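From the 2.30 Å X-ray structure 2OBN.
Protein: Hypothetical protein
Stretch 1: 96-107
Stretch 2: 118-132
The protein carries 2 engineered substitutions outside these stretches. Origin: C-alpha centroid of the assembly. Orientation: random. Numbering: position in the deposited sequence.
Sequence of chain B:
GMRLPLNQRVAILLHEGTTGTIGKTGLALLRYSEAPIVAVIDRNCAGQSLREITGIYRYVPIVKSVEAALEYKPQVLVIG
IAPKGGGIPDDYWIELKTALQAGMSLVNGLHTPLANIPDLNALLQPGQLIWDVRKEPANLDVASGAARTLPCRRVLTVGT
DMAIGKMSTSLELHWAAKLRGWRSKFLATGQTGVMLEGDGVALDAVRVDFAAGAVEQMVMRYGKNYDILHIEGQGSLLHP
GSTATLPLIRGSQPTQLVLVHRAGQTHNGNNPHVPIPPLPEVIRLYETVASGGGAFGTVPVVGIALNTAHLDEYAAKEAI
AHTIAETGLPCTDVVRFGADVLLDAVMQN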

ATOM      1  N   LEU B  96      18.966 -10.673  22.535  1.00 41.00           N
ATOM      2  CA  LEU B  96      17.592 -11.154  22.611  1.00 40.62           C
ATOM      3  C   LEU B  96      17.515 -12.384  23.508  1.00 39.78           C
ATOM      4  O   LEU B  96      16.703 -12.437  24.439  1.00 40.31           O
ATOM      5  CB  LEU B  96      17.051 -11.484  21.209  1.00 39.99           C
ATOM      6  CG  LEU B  96      17.062 -10.337  20.185  1.00 40.68           C
ATOM      7  CD1 LEU B  96      16.466 -10.781  18.846  1.00 46.65           C
ATOM      8  CD2 LEU B  96      16.350  -9.092  20.695  1.00 40.73           C
ATOM      9  N   LYS B  97      18.372 -13.361  23.242  1.00 39.81           N
ATOM     10  CA  LYS B  97      18.397 -14.605  24.027  1.00 39.55           C
ATOM     11  C   LYS B  97      18.703 -14.369  25.506  1.00 38.98           C
ATOM     12  O   LYS B  97      18.112 -15.019  26.366  1.00 38.49           O
ATOM     13  CB  LYS B  97      19.398 -15.596  23.434  1.00 39.72           C
ATOM     14  CG  LYS B  97      18.968 -16.161  22.080  1.00 39.58           C
ATOM     15  CD  LYS B  97      19.942 -17.207  21.594  1.00 35.84           C
ATOM     16  CE  LYS B  97      19.465 -17.874  20.330  1.00 38.63           C
ATOM     17  NZ  LYS B  97      20.354 -19.035  20.001  1.00 39.76           N
ATOM     18  N   THR B  98      19.616 -13.442  25.789  1.00 39.05           N
ATOM     19  CA  THR B  98      19.981 -13.088  27.162  1.00 39.18           C
ATOM     20  C   THR B  98      18.785 -12.521  27.933  1.00 38.89           C
ATOM     21  O   THR B  98      18.592 -12.832  29.114  1.00 38.84           O
ATOM     22  CB  THR B  98      21.136 -12.060  27.184  1.00 39.73           C
ATOM     23  OG1 THR B  98      22.253 -12.585  26.456  1.00 38.79           O
ATOM     24  CG2 THR B  98      21.560 -11.737  28.614  1.00 37.20           C
ATOM     25  N   ALA B  99      17.995 -11.682  27.268  1.00 38.91           N
ATOM     26  CA  ALA B  99      16.793 -11.138  27.870  1.00 38.51           C
ATOM     27  C   ALA B  99      15.797 -12.272  28.163  1.00 38.75           C
ATOM     28  O   ALA B  99      15.216 -12.332  29.253  1.00 38.97           O
ATOM     29  CB  ALA B  99      16.163 -10.093  26.953  1.00 38.58           C
ATOM     30  N   LEU B 100      15.628 -13.180  27.205  1.00 38.59           N
ATOM     31  CA  LEU B 100      14.684 -14.282  27.365  1.00 39.20           C
ATOM     32  C   LEU B 100      15.056 -15.217  28.506  1.00 39.65           C
ATOM     33  O   LEU B 100      14.188 -15.589  29.303  1.00 39.35           O
ATOM     34  CB  LEU B 100      14.497 -15.054  26.051  1.00 38.98           C
ATOM     35  CG  LEU B 100      13.806 -14.275  24.926  1.00 40.36           C
ATOM     36  CD1 LEU B 100      13.658 -15.140  23.702  1.00 41.91           C
ATOM     37  CD2 LEU B 100      12.437 -13.752  25.347  1.00 42.44           C
ATOM     38  N   GLN B 101      16.335 -15.581  28.596  1.00 40.15           N
ATOM     39  CA  GLN B 101      16.809 -16.425  29.695  1.00 40.42           C
ATOM     40  C   GLN B 101      16.709 -15.743  31.059  1.00 40.11           C
ATOM     41  O   GLN B 101      16.667 -16.429  32.070  1.00 40.82           O
ATOM     42  CB  GLN B 101      18.242 -16.909  29.473  1.00 40.92           C
ATOM     43  CG  GLN B 101      18.365 -17.956  28.379  1.00 43.94           C
ATOM     44  CD  GLN B 101      19.676 -18.711  28.433  1.00 47.64           C
ATOM     45  OE1 GLN B 101      19.754 -19.868  28.006  1.00 51.66           O
ATOM     46  NE2 GLN B 101      20.711 -18.076  28.986  1.00 44.38           N
ATOM     47  N   ALA B 102      16.680 -14.410  31.088  1.00 40.37           N
ATOM     48  CA  ALA B 102      16.503 -13.651  32.329  1.00 40.48           C
ATOM     49  C   ALA B 102      15.022 -13.504  32.762  1.00 41.13           C
ATOM     50  O   ALA B 102      14.739 -12.817  33.735  1.00 42.14           O
ATOM     51  CB  ALA B 102      17.139 -12.273  32.184  1.00 39.71           C
ATOM     52  N   GLY B 103      14.085 -14.134  32.054  1.00 41.39           N
ATOM     53  CA  GLY B 103      12.659 -14.042  32.388  1.00 41.14           C
ATOM     54  C   GLY B 103      11.963 -12.789  31.876  1.00 41.19           C
ATOM     55  O   GLY B 103      10.923 -12.404  32.407  1.00 41.15           O
HETATM   56  N   MSE B 104      12.517 -12.162  30.841  1.00 39.92           N
HETATM   57  CA  MSE B 104      11.942 -10.943  30.297  1.00 40.05           C
HETATM   58  C   MSE B 104      11.087 -11.229  29.067  1.00 39.43           C
HETATM   59  O   MSE B 104      11.228 -12.276  28.423  1.00 38.31           O
HETATM   60  CB  MSE B 104      13.041  -9.970  29.886  1.00 39.66           C
HETATM   61  CG  MSE B 104      13.983  -9.560  30.991  1.00 41.61           C
HETATM   62 SE   MSE B 104      15.373  -8.311  30.381  0.75 43.43          SE
HETATM   63  CE  MSE B 104      14.354  -6.979  29.651  1.00 40.40           C
ATOM     64  N   SER B 105      10.192 -10.286  28.768  1.00 38.35           N
ATOM     65  CA  SER B 105       9.372 -10.329  27.567  1.00 37.63           C
ATOM     66  C   SER B 105      10.099  -9.519  26.504  1.00 37.33           C
ATOM     67  O   SER B 105      11.069  -8.817  26.808  1.00 36.23           O
ATOM     68  CB  SER B 105       7.965  -9.792  27.822  1.00 37.26           C
ATOM     69  OG  SER B 105       7.186 -10.767  28.512  1.00 37.90           O
ATOM     70  N   LEU B 106       9.637  -9.627  25.264  1.00 37.55           N
ATOM     71  CA  LEU B 106      10.286  -8.955  24.134  1.00 38.68           C
ATOM     72  C   LEU B 106       9.300  -8.176  23.268  1.00 37.43           C
ATOM     73  O   LEU B 106       8.261  -8.709  22.882  1.00 38.15           O
ATOM     74  CB  LEU B 106      11.003 -10.000  23.264  1.00 39.38           C
ATOM     75  CG  LEU B 106      11.953  -9.454  22.193  1.00 44.23           C
ATOM     76  N   VAL B 107       9.622  -6.917  22.979  1.00 37.17           N
ATOM     77  CA  VAL B 107       8.806  -6.099  22.098  1.00 37.06           C
ATOM     78  C   VAL B 107       9.623  -5.837  20.827  1.00 38.09           C
ATOM     79  O   VAL B 107      10.707  -5.254  20.880  1.00 37.88           O
ATOM     80  CB  VAL B 107       8.311  -4.812  22.760  1.00 37.22           C
ATOM     81  CG1 VAL B 107       7.502  -3.966  21.755  1.00 37.33           C
ATOM     82  CG2 VAL B 107       7.446  -5.141  23.975  1.00 37.48           C
ATOM     83  N   PRO B 118      11.787 -20.904  16.878  1.00 43.66           N
ATOM     84  CA  PRO B 118      12.037 -21.935  17.898  1.00 43.03           C
ATOM     85  C   PRO B 118      13.150 -21.615  18.882  1.00 43.54           C
ATOM     86  O   PRO B 118      13.015 -21.893  20.068  1.00 43.65           O
ATOM     87  CB  PRO B 118      12.433 -23.156  17.070  1.00 42.83           C
ATOM     88  CG  PRO B 118      11.790 -22.963  15.768  1.00 43.07           C
ATOM     89  CD  PRO B 118      11.741 -21.485  15.520  1.00 42.82           C
ATOM     90  N   ASP B 119      14.229 -21.017  18.388  1.00 44.69           N
ATOM     91  CA  ASP B 119      15.394 -20.689  19.215  1.00 45.16           C
ATOM     92  C   ASP B 119      15.073 -19.657  20.288  1.00 45.08           C
ATOM     93  O   ASP B 119      15.768 -19.591  21.306  1.00 45.36           O
ATOM     94  CB  ASP B 119      16.557 -20.180  18.351  1.00 45.98           C
ATOM     95  CG  ASP B 119      16.871 -21.101  17.173  1.00 49.33           C
ATOM     96  OD1 ASP B 119      15.951 -21.393  16.368  1.00 48.26           O
ATOM     97  OD2 ASP B 119      18.048 -21.502  17.034  1.00 54.01           O
ATOM     98  N   LEU B 120      14.048 -18.838  20.041  1.00 44.76           N
ATOM     99  CA  LEU B 120      13.578 -17.840  21.002  1.00 44.17           C
ATOM    100  C   LEU B 120      12.438 -18.414  21.844  1.00 44.23           C
ATOM    101  O   LEU B 120      12.457 -18.270  23.063  1.00 44.85           O
ATOM    102  CB  LEU B 120      13.158 -16.543  20.300  1.00 44.65           C
ATOM    103  CG  LEU B 120      14.258 -15.794  19.534  1.00 43.64           C
ATOM    104  CD1 LEU B 120      13.705 -14.480  19.013  1.00 43.42           C
ATOM    105  CD2 LEU B 120      15.502 -15.538  20.400  1.00 44.76           C
ATOM    106  N   ASN B 121      11.464 -19.078  21.217  1.00 43.50           N
ATOM    107  CA  ASN B 121      10.374 -19.730  21.977  1.00 43.74           C
ATOM    108  C   ASN B 121      10.830 -20.657  23.078  1.00 42.16           C
ATOM    109  O   ASN B 121      10.169 -20.746  24.108  1.00 42.70           O
ATOM    110  CB  ASN B 121       9.436 -20.538  21.069  1.00 43.55           C
ATOM    111  CG  ASN B 121       8.362 -19.691  20.453  1.00 49.20           C
ATOM    112  OD1 ASN B 121       7.920 -18.697  21.046  1.00 55.07           O
ATOM    113  ND2 ASN B 121       7.908 -20.080  19.265  1.00 50.92           N
ATOM    114  N   ALA B 122      11.931 -21.367  22.845  1.00 41.26           N
ATOM    115  CA  ALA B 122      12.474 -22.313  23.818  1.00 40.59           C
ATOM    116  C   ALA B 122      12.958 -21.616  25.087  1.00 40.47           C
ATOM    117  O   ALA B 122      12.849 -22.172  26.181  1.00 40.73           O
ATOM    118  CB  ALA B 122      13.604 -23.112  23.193  1.00 40.14           C
ATOM    119  N   LEU B 123      13.465 -20.394  24.933  1.00 40.07           N
ATOM    120  CA  LEU B 123      13.986 -19.607  26.046  1.00 40.23           C
ATOM    121  C   LEU B 123      12.929 -18.744  26.735  1.00 40.35           C
ATOM    122  O   LEU B 123      13.184 -18.211  27.809  1.00 39.00           O
ATOM    123  CB  LEU B 123      15.111 -18.705  25.547  1.00 40.08           C
ATOM    124  CG  LEU B 123      16.224 -19.382  24.742  1.00 40.71           C
ATOM    125  CD1 LEU B 123      17.292 -18.354  24.394  1.00 41.47           C
ATOM    126  CD2 LEU B 123      16.833 -20.561  25.483  1.00 41.97           C
ATOM    127  N   LEU B 124      11.756 -18.608  26.116  1.00 41.76           N
ATOM    128  CA  LEU B 124      10.660 -17.800  26.653  1.00 42.22           C
ATOM    129  C   LEU B 124      10.020 -18.469  27.879  1.00 43.34           C
ATOM    130  O   LEU B 124       9.371 -19.515  27.770  1.00 43.38           O
ATOM    131  CB  LEU B 124       9.606 -17.578  25.567  1.00 42.17           C
ATOM    132  CG  LEU B 124       8.477 -16.594  25.864  1.00 42.12           C
ATOM    133  CD1 LEU B 124       9.024 -15.181  26.074  1.00 41.38           C
ATOM    134  CD2 LEU B 124       7.490 -16.619  24.723  1.00 42.81           C
ATOM    135  N   GLN B 125      10.196 -17.843  29.039  1.00 44.55           N
ATOM    136  CA  GLN B 125       9.701 -18.370  30.303  1.00 45.35           C
ATOM    137  C   GLN B 125       8.196 -18.177  30.457  1.00 44.87           C
ATOM    138  O   GLN B 125       7.641 -17.237  29.889  1.00 44.81           O
ATOM    139  CB  GLN B 125      10.433 -17.693  31.455  1.00 45.56           C
ATOM    140  CG  GLN B 125      11.925 -17.984  31.449  1.00 48.13           C
ATOM    141  CD  GLN B 125      12.663 -17.401  32.647  1.00 48.86           C
ATOM    142  OE1 GLN B 125      13.786 -16.916  32.506  1.00 57.59           O
ATOM    143  NE2 GLN B 125      12.034 -17.425  33.823  1.00 50.00           N
ATOM    144  N   PRO B 126       7.533 -19.050  31.252  1.00 45.16           N
ATOM    145  CA  PRO B 126       6.072 -18.942  31.411  1.00 44.38           C
ATOM    146  C   PRO B 126       5.648 -17.561  31.900  1.00 43.86           C
ATOM    147  O   PRO B 126       6.324 -16.961  32.746  1.00 43.23           O
ATOM    148  CB  PRO B 126       5.730 -20.021  32.445  1.00 44.64           C
ATOM    149  CG  PRO B 126       7.024 -20.436  33.055  1.00 45.42           C
ATOM    150  CD  PRO B 126       8.099 -20.142  32.067  1.00 44.82           C
ATOM    151  N   GLY B 127       4.561 -17.052  31.330  1.00 43.43           N
ATOM    152  CA  GLY B 127       4.073 -15.719  31.654  1.00 42.99           C
ATOM    153  C   GLY B 127       4.649 -14.646  30.747  1.00 42.34           C
ATOM    154  O   GLY B 127       4.057 -13.581  30.621  1.00 43.72           O
ATOM    155  N   GLN B 128       5.790 -14.911  30.113  1.00 41.43           N
ATOM    156  CA  GLN B 128       6.415 -13.927  29.229  1.00 41.09           C
ATOM    157  C   GLN B 128       5.929 -14.080  27.792  1.00 40.79           C
ATOM    158  O   GLN B 128       5.522 -15.159  27.362  1.00 41.45           O
ATOM    159  CB  GLN B 128       7.941 -14.012  29.293  1.00 40.95           C
ATOM    160  CG  GLN B 128       8.503 -13.937  30.708  1.00 40.18           C
ATOM    161  CD  GLN B 128       8.071 -12.701  31.480  1.00 40.77           C
ATOM    162  OE1 GLN B 128       7.844 -12.778  32.685  1.00 41.59           O
ATOM    163  NE2 GLN B 128       7.965 -11.559  30.799  1.00 35.47           N
ATOM    164  N   LEU B 129       6.013 -12.983  27.048  1.00 40.31           N
ATOM    165  CA  LEU B 129       5.491 -12.908  25.702  1.00 39.52           C
ATOM    166  C   LEU B 129       6.485 -12.221  24.739  1.00 38.23           C
ATOM    167  O   LEU B 129       7.369 -11.473  25.171  1.00 34.93           O
ATOM    168  CB  LEU B 129       4.170 -12.126  25.792  1.00 39.69           C
ATOM    169  CG  LEU B 129       3.345 -11.760  24.564  1.00 45.29           C
ATOM    170  N   ILE B 130       6.363 -12.545  23.452  1.00 36.61           N
ATOM    171  CA  ILE B 130       7.110 -11.866  22.382  1.00 36.35           C
ATOM    172  C   ILE B 130       6.060 -11.179  21.494  1.00 35.48           C
ATOM    173  O   ILE B 130       5.219 -11.856  20.875  1.00 34.51           O
ATOM    174  CB  ILE B 130       7.989 -12.819  21.534  1.00 36.23           C
ATOM    175  CG1 ILE B 130       9.054 -13.485  22.419  1.00 36.65           C
ATOM    176  CG2 ILE B 130       8.668 -12.034  20.380  1.00 36.18           C
ATOM    177  CD1 ILE B 130       9.913 -14.524  21.691  1.00 36.70           C
ATOM    178  N   TRP B 131       6.096  -9.845  21.462  1.00 35.65           N
ATOM    179  CA  TRP B 131       5.151  -9.042  20.670  1.00 34.86           C
ATOM    180  C   TRP B 131       5.756  -8.484  19.352  1.00 35.69           C
ATOM    181  O   TRP B 131       6.644  -7.614  19.364  1.00 35.66           O
ATOM    182  CB  TRP B 131       4.571  -7.913  21.533  1.00 34.77           C
ATOM    183  CG  TRP B 131       3.584  -6.991  20.837  1.00 33.13           C
ATOM    184  CD1 TRP B 131       2.709  -7.331  19.853  1.00 35.15           C
ATOM    185  CD2 TRP B 131       3.304  -5.611  21.162  1.00 31.72           C
ATOM    186  NE1 TRP B 131       1.953  -6.240  19.492  1.00 35.35           N
ATOM    187  CE2 TRP B 131       2.292  -5.174  20.284  1.00 33.86           C
ATOM    188  CE3 TRP B 131       3.834  -4.697  22.088  1.00 34.73           C
ATOM    189  CZ2 TRP B 131       1.785  -3.864  20.307  1.00 33.98           C
ATOM    190  CZ3 TRP B 131       3.331  -3.384  22.106  1.00 34.33           C
ATOM    191  CH2 TRP B 131       2.324  -2.986  21.219  1.00 35.53           C
ATOM    192  N   ASP B 132       5.238  -8.999  18.233  1.00 34.70           N
ATOM    193  CA  ASP B 132       5.607  -8.558  16.897  1.00 34.66           C
ATOM    194  C   ASP B 132       4.594  -7.486  16.539  1.00 34.26           C
ATOM    195  O   ASP B 132       3.491  -7.768  16.041  1.00 33.90           O
ATOM    196  CB  ASP B 132       5.582  -9.725  15.900  1.00 34.62           C
ATOM    197  CG  ASP B 132       6.639 -10.774  16.206  1.00 34.60           C
ATOM    198  OD1 ASP B 132       7.763 -10.394  16.607  1.00 34.43           O
ATOM    199  OD2 ASP B 132       6.369 -11.978  16.012  1.00 35.95           O
TER
HETATM  200  O   HOH W   1      19.493 -19.552  17.347  1.00 52.28           O
HETATM  201  O   HOH W   2      11.485 -15.145  29.063  1.00 32.64           O

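Two parallel strands, 105-107 and 130-132, are joined by backbone hydrogen bonds from Leu106 that straddle Ile130: Leu106 N donates to Leu129 O (2.9 Å), and Leu106 O accepts from Trp131 N (2.8 Å). The ladder is extended by a side chain, for Leu129 N donates to Ser105 OG (2.9 Å) almost linearly; the short serine hydroxyl reaches the neighbouring backbone directly. Gln128 NE2 adds a weak, bent bond to the same Ser105 OG (2.5 Å).

Water bridges two further places. Water 2 donates to Leu100 O (2.7 Å) and Met104 O (3.0 Å) and accepts from Gln125 N (3.0 Å), tying the helix end to the other chain segment. Water 1 links Lys97 NZ (2.8 Å) to Asp119 OD2 (2.4 Å), whose charges lie too far apart for a salt bridge. Gly103, close to Gln125, is where the chain leaves helical geometry, in a Schellman motif; its positive phi by itself favours glycine.

Leu100, buried and pointing toward the other stretch, centres the packing: its CB meets Leu123 CB (3.7 Å), its CD1 Leu120 CB (3.7 Å) and its CD2 Leu124 CD1 (3.8 Å). On one sheet face Leu106 CB lies 4.1 Å from Ile130 CG1; on the other, Val107 CG1 approaches Trp131 CE3 obliquely (3.8 Å). Together the stretches bury 882 Å².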